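PDB 5FUI: endo-1,3-beta-glucanase, family GH16 from Zobellia galactanivorans, which probably hydrolyses beta-1,3-glucans such as laminarin through its catalytic domain, the C-terminal family 6 carbohydrate-binding module described here binding that polysaccharide. Local coordinates for residues Asn22-Lys26 with Val36-Asn40; Cys29-Asn35 with Trp95-Thr99; Ile39-Met45 with Leu116-Gly122; Tyr62-Ser66 with Gly122-Asn126. One frame throughout, in Å; residues are numbered along the deposited sequence. Where two conformers were deposited one is given.

Interaction 1: Asn22-Lys26 with Val36-Asn40. With APY (2-aminomethyl-pyridine), chain D.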
loop_
_atom_site.group_PDB
_atom_site.type_symbol
_atom_site.label_atom_id
_atom_site.label_comp_id
_atom_site.label_asym_id
_atom_site.label_seq_id
_atom_site.Cartn_x
_atom_site.Cartn_y
_atom_site.Cartn_z
ATOM N N ASN A 22 -12.057 0.298 4.560
ATOM C CA ASN A 22 -12.779 -0.465 5.564
ATOM C C ASN A 22 -11.866 -0.647 6.748
ATOM O O ASN A 22 -10.780 -1.125 6.579
ATOM C CB ASN A 22 -13.122 -1.873 5.013
ATOM C CG ASN A 22 -13.710 -2.794 6.072
ATOM O OD1 ASN A 22 -13.229 -3.919 6.271
ATOM N ND2 ASN A 22 -14.761 -2.361 6.685
ATOM N N ASP A 23 -12.355 -0.292 7.929
ATOM C CA ASP A 23 -11.703 -0.677 9.179
ATOM C C ASP A 23 -10.243 -0.263 9.290
ATOM O O ASP A 23 -9.386 -1.038 9.709
ATOM C CB ASP A 23 -11.907 -2.189 9.484
ATOM C CG ASP A 23 -11.642 -2.567 10.905
ATOM O OD1 ASP A 23 -11.656 -1.658 11.804
ATOM O OD2 ASP A 23 -11.282 -3.760 11.145
ATOM N N VAL A 24 -9.982 1.010 8.967
ATOM C CA VAL A 24 -8.663 1.582 9.235
ATOM C C VAL A 24 -8.816 2.954 9.848
ATOM O O VAL A 24 -9.941 3.521 9.840
ATOM C CB VAL A 24 -7.824 1.707 7.933
ATOM C CG1 VAL A 24 -7.596 0.329 7.265
ATOM C CG2 VAL A 24 -8.400 2.742 6.962
ATOM N N GLN A 25 -7.719 3.514 10.388
ATOM C CA GLN A 25 -7.842 4.877 10.874
ATOM C C GLN A 25 -6.579 5.634 10.501
ATOM O O GLN A 25 -5.502 5.098 10.401
ATOM C CB GLN A 25 -7.941 4.910 12.399
ATOM C CG GLN A 25 -9.287 4.339 12.873
ATOM C CD GLN A 25 -9.420 4.290 14.347
ATOM O OE1 GLN A 25 -9.018 5.205 15.047
ATOM N NE2 GLN A 25 -9.936 3.187 14.833
ATOM N N LYS A 26 -6.717 6.930 10.332
ATOM C CA LYS A 26 -5.564 7.832 10.087
ATOM C C LYS A 26 -4.940 8.313 11.410
ATOM O O LYS A 26 -5.653 8.463 12.442
ATOM C CB LYS A 26 -6.015 9.091 9.321
ATOM C CG LYS A 26 -6.609 8.871 7.930
ATOM C CD LYS A 26 -6.962 10.220 7.320
ATOM C CE LYS A 26 -7.604 10.103 5.963
ATOM N NZ LYS A 26 -8.251 8.793 5.826
ATOM N N VAL A 36 -1.785 5.510 7.622
ATOM C CA VAL A 36 -2.931 4.580 7.954
ATOM C C VAL A 36 -2.431 3.651 9.042
ATOM O O VAL A 36 -1.335 2.992 8.911
ATOM C CB VAL A 36 -3.387 3.816 6.688
ATOM C CG1 VAL A 36 -4.636 3.043 6.991
ATOM C CG2 VAL A 36 -3.723 4.852 5.641
ATOM N N GLY A 37 -3.238 3.547 10.121
ATOM C CA GLY A 37 -2.979 2.612 11.195
ATOM C C GLY A 37 -4.260 1.861 11.603
ATOM O O GLY A 37 -5.296 2.005 10.944
ATOM N N TYR A 38 -4.117 1.100 12.692
ATOM C CA TYR A 38 -5.224 0.309 13.240
ATOM C C TYR A 38 -5.833 -0.563 12.109
ATOM O O TYR A 38 -7.052 -0.713 11.930
ATOM C CB TYR A 38 -6.311 1.207 13.882
ATOM C CG TYR A 38 -5.707 2.042 14.990
ATOM C CD1 TYR A 38 -5.417 1.438 16.238
ATOM C CD2 TYR A 38 -5.218 3.322 14.727
ATOM C CE1 TYR A 38 -4.746 2.156 17.255
ATOM C CE2 TYR A 38 -4.617 4.099 15.736
ATOM C CZ TYR A 38 -4.320 3.480 16.976
ATOM O OH TYR A 38 -3.668 4.270 17.950
ATOM N N ILE A 39 -4.925 -1.247 11.405
ATOM C CA ILE A 39 -5.264 -2.100 10.290
ATOM C C ILE A 39 -5.397 -3.533 10.824
ATOM O O ILE A 39 -4.546 -4.035 11.540
ATOM C CB ILE A 39 -4.152 -2.017 9.202
ATOM C CG1 ILE A 39 -3.897 -0.545 8.799
ATOM C CG2 ILE A 39 -4.557 -2.929 7.984
ATOM C CD1 ILE A 39 -2.979 -0.447 7.550
ATOM N N ASN A 40 -6.550 -4.105 10.517
ATOM C CA ASN A 40 -6.905 -5.436 10.969
ATOM C C ASN A 40 -6.974 -6.425 9.815
ATOM O O ASN A 40 -6.877 -6.037 8.680
ATOM C CB ASN A 40 -8.270 -5.406 11.685
ATOM C CG ASN A 40 -8.248 -4.539 12.903
ATOM O OD1 ASN A 40 -9.193 -3.767 13.108
ATOM N ND2 ASN A 40 -7.296 -4.667 13.708
HETATM N N APY D . -2.548 -2.784 18.724
HETATM C CM APY D . -2.911 -1.665 17.799
HETATM C C2 APY D . -3.549 -2.163 16.501
HETATM C C3 APY D . -4.991 -2.177 16.389
HETATM C C4 APY D . -5.601 -2.620 15.186
HETATM C C5 APY D . -4.643 -3.061 14.193
HETATM C C6 APY D . -3.271 -3.079 14.316
HETATM N N1 APY D . -2.712 -2.613 15.465
HETATM O O HOH W 1 -9.536 -0.049 12.767
#
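A beta hairpin between strands 25-28 and 34-37 opens into a ligand pocket here, a worked example of how polar groups are satisfied where strand pairing ends. Gln25 and Gly37 form an antiparallel hydrogen-bonded pair in which each backbone serves the other: Gln25 N donates to Gly37 O at 2.9 Å, and Gly37 N to Gln25 O at 2.8 Å. Beyond it the regular pairing stops, although the backbones stay close. Asp23 O and Tyr38 O, both acceptors, stand 3.2 Å apart; Asp23 O takes the hydroxyl of Ser43, while water 1 is a possible donor to Tyr38 O. On one face, Val24 CB packs 3.6 Å from Val36 CG1, and Val24 CG1 lies 4.1 Å from Ile39 CG1. On the other, Gln25 CB lies 3.9 Å from Tyr38 CD2. Tyr38, Ile39 and Asn40 then line the site of a bound 2-aminomethyl-pyridine in this carbohydrate-binding module. With more acceptors in reach than protons to give, water 1 sits 2.7 Å from Tyr38 O and 2.8 Å from Asp23 OD1.

Interaction 2: Cys29-Asn35 with Trp95-Thr99. With MG (magnesium ion), chain E.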
loop_
_atom_site.group_PDB
_atom_site.type_symbol
_atom_site.label_atom_id
_atom_site.label_comp_id
_atom_site.label_asym_id
_atom_site.label_seq_id
_atom_site.Cartn_x
_atom_site.Cartn_y
_atom_site.Cartn_z
ATOM N N CYS A 29 1.919 10.901 11.366
ATOM C CA CYS A 29 3.025 9.985 11.042
ATOM C C CYS A 29 4.348 10.736 11.459
ATOM O O CYS A 29 4.491 11.944 11.176
ATOM C CB CYS A 29 2.980 9.725 9.530
ATOM S SG CYS A 29 4.321 8.692 8.931
ATOM N N SER A 30 5.290 9.978 11.963
ATOM C CA SER A 30 6.609 10.520 12.346
ATOM C C SER A 30 7.389 11.060 11.185
ATOM O O SER A 30 8.301 11.856 11.386
ATOM C CB SER A 30 7.456 9.460 13.082
ATOM O OG SER A 30 7.794 8.380 12.195
ATOM N N GLU A 31 7.039 10.631 9.972
ATOM C CA GLU A 31 7.669 11.109 8.734
ATOM C C GLU A 31 6.964 12.297 8.107
ATOM O O GLU A 31 7.311 12.695 6.988
ATOM C CB GLU A 31 7.822 9.966 7.717
ATOM C CG GLU A 31 8.669 8.870 8.337
ATOM C CD GLU A 31 9.196 7.803 7.360
ATOM O OE1 GLU A 31 8.542 7.523 6.341
ATOM O OE2 GLU A 31 10.268 7.264 7.638
ATOM N N GLY A 32 5.992 12.861 8.856
ATOM C CA GLY A 32 5.195 14.012 8.411
ATOM C C GLY A 32 3.898 13.508 7.799
ATOM O O GLY A 32 3.777 12.350 7.380
ATOM N N GLY A 33 2.938 14.421 7.731
ATOM C CA GLY A 33 1.616 14.039 7.253
ATOM C C GLY A 33 0.972 12.983 8.174
ATOM O O GLY A 33 1.119 12.977 9.396
ATOM N N GLU A 34 0.284 12.064 7.521
ATOM C CA GLU A 34 -0.485 11.009 8.208
ATOM C C GLU A 34 0.005 9.661 7.704
ATOM O O GLU A 34 0.585 9.551 6.596
ATOM C CB GLU A 34 -2.076 11.159 8.049
ATOM C CG GLU A 34 -2.598 12.379 8.749
ATOM C CD GLU A 34 -4.056 12.592 8.313
ATOM O OE1 GLU A 34 -4.293 12.894 7.101
ATOM O OE2 GLU A 34 -4.938 12.389 9.150
ATOM N N ASN A 35 -0.298 8.639 8.474
ATOM C CA ASN A 35 -0.255 7.265 7.996
ATOM C C ASN A 35 -1.534 6.600 8.319
ATOM O O ASN A 35 -2.312 7.064 9.106
ATOM C CB ASN A 35 0.952 6.483 8.598
ATOM C CG ASN A 35 0.899 6.296 10.093
ATOM O OD1 ASN A 35 1.448 7.084 10.844
ATOM N ND2 ASN A 35 0.277 5.241 10.548
ATOM N N TRP A 95 5.778 1.121 15.938
ATOM C CA TRP A 95 4.663 1.575 15.096
ATOM C C TRP A 95 5.027 2.730 14.167
ATOM O O TRP A 95 4.330 3.019 13.188
ATOM C CB TRP A 95 3.466 1.893 15.980
ATOM C CG TRP A 95 2.978 0.650 16.684
ATOM C CD1 TRP A 95 2.999 0.372 18.030
ATOM C CD2 TRP A 95 2.428 -0.526 16.019
ATOM N NE1 TRP A 95 2.500 -0.915 18.252
ATOM C CE2 TRP A 95 2.145 -1.504 17.058
ATOM C CE3 TRP A 95 2.116 -0.853 14.677
ATOM C CZ2 TRP A 95 1.547 -2.733 16.769
ATOM C CZ3 TRP A 95 1.575 -2.092 14.390
ATOM C CH2 TRP A 95 1.270 -3.013 15.431
ATOM N N GLN A 96 6.122 3.423 14.496
ATOM C CA GLN A 96 6.661 4.500 13.664
ATOM C C GLN A 96 8.102 4.241 13.322
ATOM O O GLN A 96 8.852 5.142 13.152
ATOM C CB GLN A 96 6.439 5.917 14.285
ATOM C CG GLN A 96 4.991 6.278 14.607
ATOM C CD GLN A 96 4.170 6.632 13.383
ATOM O OE1 GLN A 96 2.945 6.358 13.379
ATOM N NE2 GLN A 96 4.741 7.273 12.441
ATOM N N ASN A 97 8.460 2.978 13.244
ATOM C CA ASN A 97 9.759 2.580 12.709
ATOM C C ASN A 97 9.525 2.180 11.252
ATOM O O ASN A 97 8.978 1.125 11.011
ATOM C CB ASN A 97 10.377 1.396 13.474
ATOM C CG ASN A 97 10.846 1.770 14.853
ATOM O OD1 ASN A 97 11.319 0.902 15.572
ATOM N ND2 ASN A 97 10.746 2.958 15.205
ATOM N N TRP A 98 9.868 3.042 10.315
ATOM C CA TRP A 98 9.418 2.813 8.917
ATOM C C TRP A 98 10.479 2.164 8.097
ATOM O O TRP A 98 11.693 2.349 8.328
ATOM C CB TRP A 98 9.091 4.202 8.303
ATOM C CG TRP A 98 7.951 4.809 9.027
ATOM C CD1 TRP A 98 8.002 5.747 10.081
ATOM C CD2 TRP A 98 6.559 4.478 8.800
ATOM N NE1 TRP A 98 6.711 5.986 10.542
ATOM C CE2 TRP A 98 5.796 5.238 9.808
ATOM C CE3 TRP A 98 5.874 3.676 7.889
ATOM C CZ2 TRP A 98 4.397 5.150 9.899
ATOM C CZ3 TRP A 98 4.465 3.546 8.056
ATOM C CH2 TRP A 98 3.737 4.312 8.998
ATOM N N THR A 99 10.025 1.382 7.092
ATOM C CA THR A 99 10.909 0.734 6.139
ATOM C C THR A 99 10.190 0.650 4.794
ATOM O O THR A 99 8.948 0.778 4.758
ATOM C CB THR A 99 11.347 -0.685 6.681
ATOM O OG1 THR A 99 12.492 -1.069 5.901
ATOM C CG2 THR A 99 10.184 -1.715 6.517
HETATM MG MG MG E . 1.313 9.396 4.461
HETATM O O HOH W 2 1.765 11.690 4.525
#
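A cysteine sulfur beside an indole gives this contact its most distinctive feature: Cys29 SG lies 4.4 Å from the centroid of the six-membered ring of Trp98, 40° off the ring normal, an oblique sulfur-aromatic contact with SG 3.7 Å from Trp98 CZ2. The t rotamer of Cys29 also lets the sulfur accept a hydrogen bond from Glu31 N at 3.5 Å, so one atom serves both the turn and the aromatic ring. Cys29 to Gly32 form a type I beta turn, closed by Gly32 N to Cys29 O at 2.9 Å, and the loop is tied again where Cys29 N meets Gly33 O at 3.0 Å. From this turn Ser30 reaches the edge of the indole, where Trp98 NE1 makes a weak hydrogen bond to Ser30 OG at 3.1 Å. Asn35 CB touches Trp98 CH2 at 3.6 Å, while Asn35 ND2 is hydrogen-bonded to the carboxylate of Glu27. Glu31 passes close to the tryptophan, OE2 being 3.3 Å from Trp98 CB, and its carboxylate goes on to a salt bridge with Arg63 and a hydrogen bond with Asn126. As the loop returns to its strand, Glu34 O binds magnesium at 2.3 Å. The principle is that a hairpin loop can be held to a neighbouring sheet on one flank and to a metal on the other; Glu14, Glu16 and Asn126 complete the protein ligands of this magnesium site.

Interaction 3: Ile39-Met45 with Leu116-Gly122. With APY (2-aminomethyl-pyridine), chain D; APY (2-aminomethyl-pyridine), chain C.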
loop_
_atom_site.group_PDB
_atom_site.type_symbol
_atom_site.label_atom_id
_atom_site.label_comp_id
_atom_site.label_asym_id
_atom_site.label_seq_id
_atom_site.Cartn_x
_atom_site.Cartn_y
_atom_site.Cartn_z
ATOM N N ILE A 39 -4.925 -1.247 11.405
ATOM C CA ILE A 39 -5.264 -2.100 10.290
ATOM C C ILE A 39 -5.397 -3.533 10.824
ATOM O O ILE A 39 -4.546 -4.035 11.540
ATOM C CB ILE A 39 -4.152 -2.017 9.202
ATOM C CG1 ILE A 39 -3.897 -0.545 8.799
ATOM C CG2 ILE A 39 -4.557 -2.929 7.984
ATOM C CD1 ILE A 39 -2.979 -0.447 7.550
ATOM N N ASN A 40 -6.550 -4.105 10.517
ATOM C CA ASN A 40 -6.905 -5.436 10.969
ATOM C C ASN A 40 -6.974 -6.425 9.815
ATOM O O ASN A 40 -6.877 -6.037 8.680
ATOM C CB ASN A 40 -8.270 -5.406 11.685
ATOM C CG ASN A 40 -8.248 -4.539 12.903
ATOM O OD1 ASN A 40 -9.193 -3.767 13.108
ATOM N ND2 ASN A 40 -7.296 -4.667 13.708
ATOM N N ASN A 41 -7.154 -7.697 10.108
ATOM C CA ASN A 41 -7.452 -8.656 9.031
ATOM C C ASN A 41 -8.726 -8.119 8.339
ATOM O O ASN A 41 -9.712 -7.822 9.030
ATOM C CB ASN A 41 -7.810 -10.016 9.668
ATOM C CG ASN A 41 -6.620 -10.728 10.272
ATOM O OD1 ASN A 41 -5.595 -10.170 10.503
ATOM N ND2 ASN A 41 -6.751 -12.058 10.432
ATOM N N GLY A 42 -8.745 -8.107 7.016
ATOM C CA GLY A 42 -9.927 -7.716 6.295
ATOM C C GLY A 42 -10.154 -6.232 6.112
ATOM O O GLY A 42 -11.059 -5.792 5.359
ATOM N N SER A 43 -9.302 -5.385 6.755
ATOM C CA SER A 43 -9.229 -3.950 6.399
ATOM C C SER A 43 -8.715 -3.787 4.953
ATOM O O SER A 43 -8.024 -4.645 4.435
ATOM C CB SER A 43 -8.221 -3.286 7.309
ATOM O OG SER A 43 -8.622 -3.383 8.672
ATOM N N TRP A 44 -9.098 -2.674 4.315
ATOM C CA TRP A 44 -8.591 -2.355 3.019
ATOM C C TRP A 44 -8.700 -0.903 2.701
ATOM O O TRP A 44 -9.411 -0.137 3.415
ATOM C CB TRP A 44 -9.270 -3.200 1.896
ATOM C CG TRP A 44 -10.806 -3.116 1.924
ATOM C CD1 TRP A 44 -11.710 -3.952 2.564
ATOM C CD2 TRP A 44 -11.618 -2.026 1.339
ATOM N NE1 TRP A 44 -13.009 -3.499 2.390
ATOM C CE2 TRP A 44 -12.998 -2.300 1.686
ATOM C CE3 TRP A 44 -11.307 -0.814 0.652
ATOM C CZ2 TRP A 44 -14.014 -1.459 1.324
ATOM C CZ3 TRP A 44 -12.398 0.006 0.235
ATOM C CH2 TRP A 44 -13.698 -0.336 0.569
ATOM N N MET A 45 -8.026 -0.495 1.627
ATOM C CA MET A 45 -8.081 0.900 1.170
ATOM C C MET A 45 -8.111 0.874 -0.333
ATOM O O MET A 45 -7.419 0.041 -0.949
ATOM C CB MET A 45 -6.872 1.681 1.636
ATOM C CG MET A 45 -6.696 1.791 3.136
ATOM S SD MET A 45 -5.725 0.358 3.856
ATOM C CE MET A 45 -4.105 0.857 3.440
ATOM N N LEU A 116 -5.464 -1.986 -1.796
ATOM C CA LEU A 116 -4.613 -2.711 -0.827
ATOM C C LEU A 116 -5.519 -3.415 0.159
ATOM O O LEU A 116 -6.437 -2.773 0.676
ATOM C CB LEU A 116 -3.693 -1.702 -0.028
ATOM C CG LEU A 116 -2.751 -0.942 -0.967
ATOM C CD1 LEU A 116 -1.872 -0.041 -0.098
ATOM C CD2 LEU A 116 -1.951 -1.927 -1.783
ATOM N N TYR A 117 -5.301 -4.713 0.336
ATOM C CA TYR A 117 -6.220 -5.462 1.165
ATOM C C TYR A 117 -5.416 -6.173 2.228
ATOM O O TYR A 117 -4.494 -6.952 1.921
ATOM C CB TYR A 117 -6.921 -6.517 0.246
ATOM C CG TYR A 117 -8.304 -6.927 0.706
ATOM C CD1 TYR A 117 -8.483 -7.578 1.914
ATOM C CD2 TYR A 117 -9.463 -6.593 -0.056
ATOM C CE1 TYR A 117 -9.763 -7.964 2.360
ATOM C CE2 TYR A 117 -10.717 -6.962 0.348
ATOM C CZ TYR A 117 -10.872 -7.688 1.515
ATOM O OH TYR A 117 -12.173 -7.997 1.903
ATOM N N SER A 118 -5.760 -5.960 3.487
ATOM C CA SER A 118 -5.037 -6.581 4.584
ATOM C C SER A 118 -5.440 -8.044 4.765
ATOM O O SER A 118 -6.591 -8.367 5.115
ATOM C CB SER A 118 -5.366 -5.825 5.859
ATOM O OG SER A 118 -4.645 -6.411 6.954
ATOM N N ILE A 119 -4.481 -8.903 4.513
ATOM C CA ILE A 119 -4.633 -10.337 4.794
ATOM C C ILE A 119 -4.409 -10.605 6.264
ATOM O O ILE A 119 -5.190 -11.377 6.889
ATOM C CB ILE A 119 -3.589 -11.128 3.972
ATOM C CG1 ILE A 119 -3.943 -10.946 2.470
ATOM C CG2 ILE A 119 -3.566 -12.625 4.397
ATOM C CD1 ILE A 119 -2.777 -11.420 1.568
ATOM N N SER A 120 -3.358 -10.035 6.841
ATOM C CA SER A 120 -3.083 -10.162 8.274
ATOM C C SER A 120 -2.784 -8.705 8.761
ATOM O O SER A 120 -1.932 -7.982 8.160
ATOM C CB SER A 120 -1.856 -11.017 8.520
ATOM O OG SER A 120 -1.746 -11.144 9.902
ATOM N N GLY A 121 -3.559 -8.249 9.767
ATOM C CA GLY A 121 -3.380 -6.911 10.274
ATOM C C GLY A 121 -2.106 -6.715 11.117
ATOM O O GLY A 121 -1.191 -7.557 11.151
ATOM N N GLY A 122 -2.106 -5.520 11.762
ATOM C CA GLY A 122 -0.986 -5.186 12.659
ATOM C C GLY A 122 0.176 -4.489 11.973
ATOM O O GLY A 122 1.277 -4.588 12.439
HETATM N N APY D . -2.548 -2.784 18.724
HETATM C CM APY D . -2.911 -1.665 17.799
HETATM C C2 APY D . -3.549 -2.163 16.501
HETATM C C3 APY D . -4.991 -2.177 16.389
HETATM C C4 APY D . -5.601 -2.620 15.186
HETATM C C5 APY D . -4.643 -3.061 14.193
HETATM C C6 APY D . -3.271 -3.079 14.316
HETATM N N1 APY D . -2.712 -2.613 15.465
HETATM N N APY C . -9.393 -4.144 -3.956
HETATM C CM APY C . -9.161 -3.645 -2.614
HETATM C C2 APY C . -10.654 -3.495 -2.376
HETATM C C3 APY C . -11.315 -4.488 -1.694
HETATM C C4 APY C . -12.719 -4.439 -1.516
HETATM C C5 APY C . -13.442 -3.404 -2.136
HETATM C C6 APY C . -12.773 -2.411 -2.835
HETATM N N1 APY C . -11.404 -2.506 -2.983
HETATM O O HOH W 3 -3.795 -10.646 12.362
#
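Within the beta sandwich of a family 6 carbohydrate-binding module, strands 44-52 and 110-118 pair antiparallel, and Leu116, Ser118 and Met45 lose the most surface to the contact. Leu116 and Met45 form a hydrogen-bonded pair: Met45 N to Leu116 O and Leu116 N to Met45 O are both 2.9 Å. Their side chains share the face turned to Ile125, with Met45 CE 4.3 Å from Leu116 CD1. On the opposite face, Trp44 CB sits over the Tyr117 ring in a CH-pi contact, 4.2 Å from its centroid, and both aromatics line the site of one bound 2-aminomethyl-pyridine. Ser118 illustrates how one residue can bind a turn at several points. Its N donates to Ser43 O at 2.8 Å and its O accepts from Gly42 N at 2.9 Å, gripping the type II turn from Asn40 to Ser43. Farther along, Gly121 N donates to Asn41 OD1 at 2.9 Å. The serine hydroxyl finishes the set, Ser118 OG donating to Asn40 O at 2.8 Å.

Interaction 4: Tyr62-Ser66 with Gly122-Asn126. With MG (magnesium ion), chain E.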
loop_
_atom_site.group_PDB
_atom_site.type_symbol
_atom_site.label_atom_id
_atom_site.label_comp_id
_atom_site.label_asym_id
_atom_site.label_seq_id
_atom_site.Cartn_x
_atom_site.Cartn_y
_atom_site.Cartn_z
ATOM N N TYR A 62 6.339 0.422 -0.848
ATOM C CA TYR A 62 5.385 0.638 0.229
ATOM C C TYR A 62 6.139 1.003 1.483
ATOM O O TYR A 62 7.009 0.240 1.945
ATOM C CB TYR A 62 4.507 -0.641 0.517
ATOM C CG TYR A 62 3.781 -1.134 -0.716
ATOM C CD1 TYR A 62 4.357 -1.977 -1.621
ATOM C CD2 TYR A 62 2.465 -0.672 -0.972
ATOM C CE1 TYR A 62 3.636 -2.403 -2.749
ATOM C CE2 TYR A 62 1.735 -1.086 -2.102
ATOM C CZ TYR A 62 2.340 -1.919 -2.965
ATOM O OH TYR A 62 1.624 -2.357 -4.047
ATOM N N ARG A 63 5.842 2.191 2.019
ATOM C CA ARG A 63 6.496 2.700 3.245
ATOM C C ARG A 63 5.680 2.269 4.412
ATOM O O ARG A 63 4.558 2.743 4.641
ATOM C CB ARG A 63 6.683 4.203 3.148
ATOM C CG ARG A 63 7.497 4.885 4.281
ATOM C CD ARG A 63 8.952 4.394 4.136
ATOM N NE ARG A 63 9.819 5.129 5.080
ATOM C CZ ARG A 63 11.113 4.838 5.254
ATOM N NH1 ARG A 63 11.704 3.829 4.565
ATOM N NH2 ARG A 63 11.839 5.533 6.160
ATOM N N VAL A 64 6.205 1.268 5.128
ATOM C CA VAL A 64 5.410 0.476 6.131
ATOM C C VAL A 64 6.118 0.394 7.489
ATOM O O VAL A 64 7.335 0.578 7.569
ATOM C CB VAL A 64 5.102 -0.966 5.623
ATOM C CG1 VAL A 64 4.155 -0.864 4.398
ATOM C CG2 VAL A 64 6.365 -1.757 5.281
ATOM N N ALA A 65 5.364 0.084 8.551
ATOM C CA ALA A 65 5.942 -0.170 9.860
ATOM C C ALA A 65 5.142 -1.223 10.564
ATOM O O ALA A 65 3.907 -1.367 10.312
ATOM C CB ALA A 65 5.817 1.133 10.673
ATOM N N SER A 66 5.798 -1.901 11.560
ATOM C CA SER A 66 4.999 -2.807 12.400
ATOM C C SER A 66 5.826 -3.098 13.634
ATOM O O SER A 66 7.045 -3.305 13.549
ATOM C CB SER A 66 4.676 -4.141 11.712
ATOM O OG SER A 66 3.915 -4.925 12.634
ATOM N N GLY A 122 -2.106 -5.520 11.762
ATOM C CA GLY A 122 -0.986 -5.186 12.659
ATOM C C GLY A 122 0.176 -4.489 11.973
ATOM O O GLY A 122 1.277 -4.588 12.439
ATOM N N TRP A 123 -0.099 -3.774 10.903
ATOM C CA TRP A 123 0.896 -3.022 10.138
ATOM C C TRP A 123 0.344 -1.658 9.819
ATOM O O TRP A 123 -0.902 -1.423 9.865
ATOM C CB TRP A 123 1.326 -3.777 8.839
ATOM C CG TRP A 123 0.131 -4.119 7.942
ATOM C CD1 TRP A 123 -0.749 -5.167 8.132
ATOM C CD2 TRP A 123 -0.338 -3.384 6.763
ATOM N NE1 TRP A 123 -1.705 -5.193 7.113
ATOM C CE2 TRP A 123 -1.498 -4.082 6.286
ATOM C CE3 TRP A 123 0.088 -2.226 6.071
ATOM C CZ2 TRP A 123 -2.209 -3.650 5.175
ATOM C CZ3 TRP A 123 -0.623 -1.848 4.902
ATOM C CH2 TRP A 123 -1.751 -2.553 4.496
ATOM N N ASN A 124 1.304 -0.715 9.613
ATOM C CA ASN A 124 0.946 0.699 9.255
ATOM C C ASN A 124 1.479 1.005 7.871
ATOM O O ASN A 124 2.512 0.359 7.447
ATOM C CB ASN A 124 1.574 1.684 10.211
ATOM C CG ASN A 124 1.003 1.635 11.639
ATOM O OD1 ASN A 124 1.709 2.098 12.586
ATOM N ND2 ASN A 124 -0.150 1.080 11.830
ATOM N N ILE A 125 0.905 1.973 7.153
ATOM C CA ILE A 125 1.497 2.392 5.890
ATOM C C ILE A 125 1.394 3.914 5.708
ATOM O O ILE A 125 0.351 4.508 5.979
ATOM C CB ILE A 125 0.835 1.606 4.713
ATOM C CG1 ILE A 125 1.436 2.102 3.406
ATOM C CG2 ILE A 125 -0.745 1.785 4.738
ATOM C CD1 ILE A 125 1.154 1.148 2.236
ATOM N N ASN A 126 2.491 4.490 5.236
ATOM C CA ASN A 126 2.642 5.925 5.081
ATOM C C ASN A 126 2.315 6.354 3.610
ATOM O O ASN A 126 1.494 7.284 3.377
ATOM C CB ASN A 126 4.080 6.366 5.480
ATOM C CG ASN A 126 4.335 7.855 5.353
ATOM O OD1 ASN A 126 3.438 8.644 5.161
ATOM N ND2 ASN A 126 5.618 8.246 5.488
HETATM MG MG MG E . 1.313 9.396 4.461
HETATM O O HOH W 2 1.765 11.690 4.525
#
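In this antiparallel pair strand alternation sets the face of each side chain; its rotamer sets where the end goes. The backbone bonds are regular: Asn126 N to Arg63 O at 2.8 Å, Asn124 N to Ala65 O at 2.8 Å and Ala65 N to Asn124 O at 3.1 Å. Inward, Ile125 is extended (t, t), which brings its CD1 to the edge of the Tyr62 ring, 3.9 Å from CD2, and its CG1 4.1 Å from Val64 CG1, with Val64 in m. Trp123 takes p, carrying its indole away from strand 62-66 to stack on Phe73. On the face covered by Trp98, Arg63 starts t and then bends p at chi2; its CG lies 3.9 Å from Asn126 CB, and its guanidinium leaves to form a salt bridge with Glu31. Asn126, at chi1 180°, directs OD1 to magnesium at 2.4 Å, alongside its own O, also at 2.4 Å, while ND2 is hydrogen-bonded to Glu31. The chemistry implies a division by face: apolar packing fills the sandwich interior, while a chelating asparagine joins the strand to the metal site.

Together the four contacts show how a beta sandwich can combine sheet pairing with ligand and metal sites on its strands and connecting loops. Interactions 2 and 4, about 8 Å apart between centres, meet in the four-stranded sheet, where strands 56-66 and 97-107 are neighbours; both touch the magnesium. Interactions 1 and 3, again about 8 Å apart, share Ile39 and Asn40 beside one 2-aminomethyl-pyridine; interaction 3 belongs to the five-stranded sheet. Gly122 links interactions 3 and 4, and Met45 against Ile125 joins the two sheets. Along the chain, interactions 1 and 2 cross and share strand 34-37, interaction 3 begins where interaction 1 ends, and interactions 2, 3 and 4 interleave, so distant segments build the module's sites.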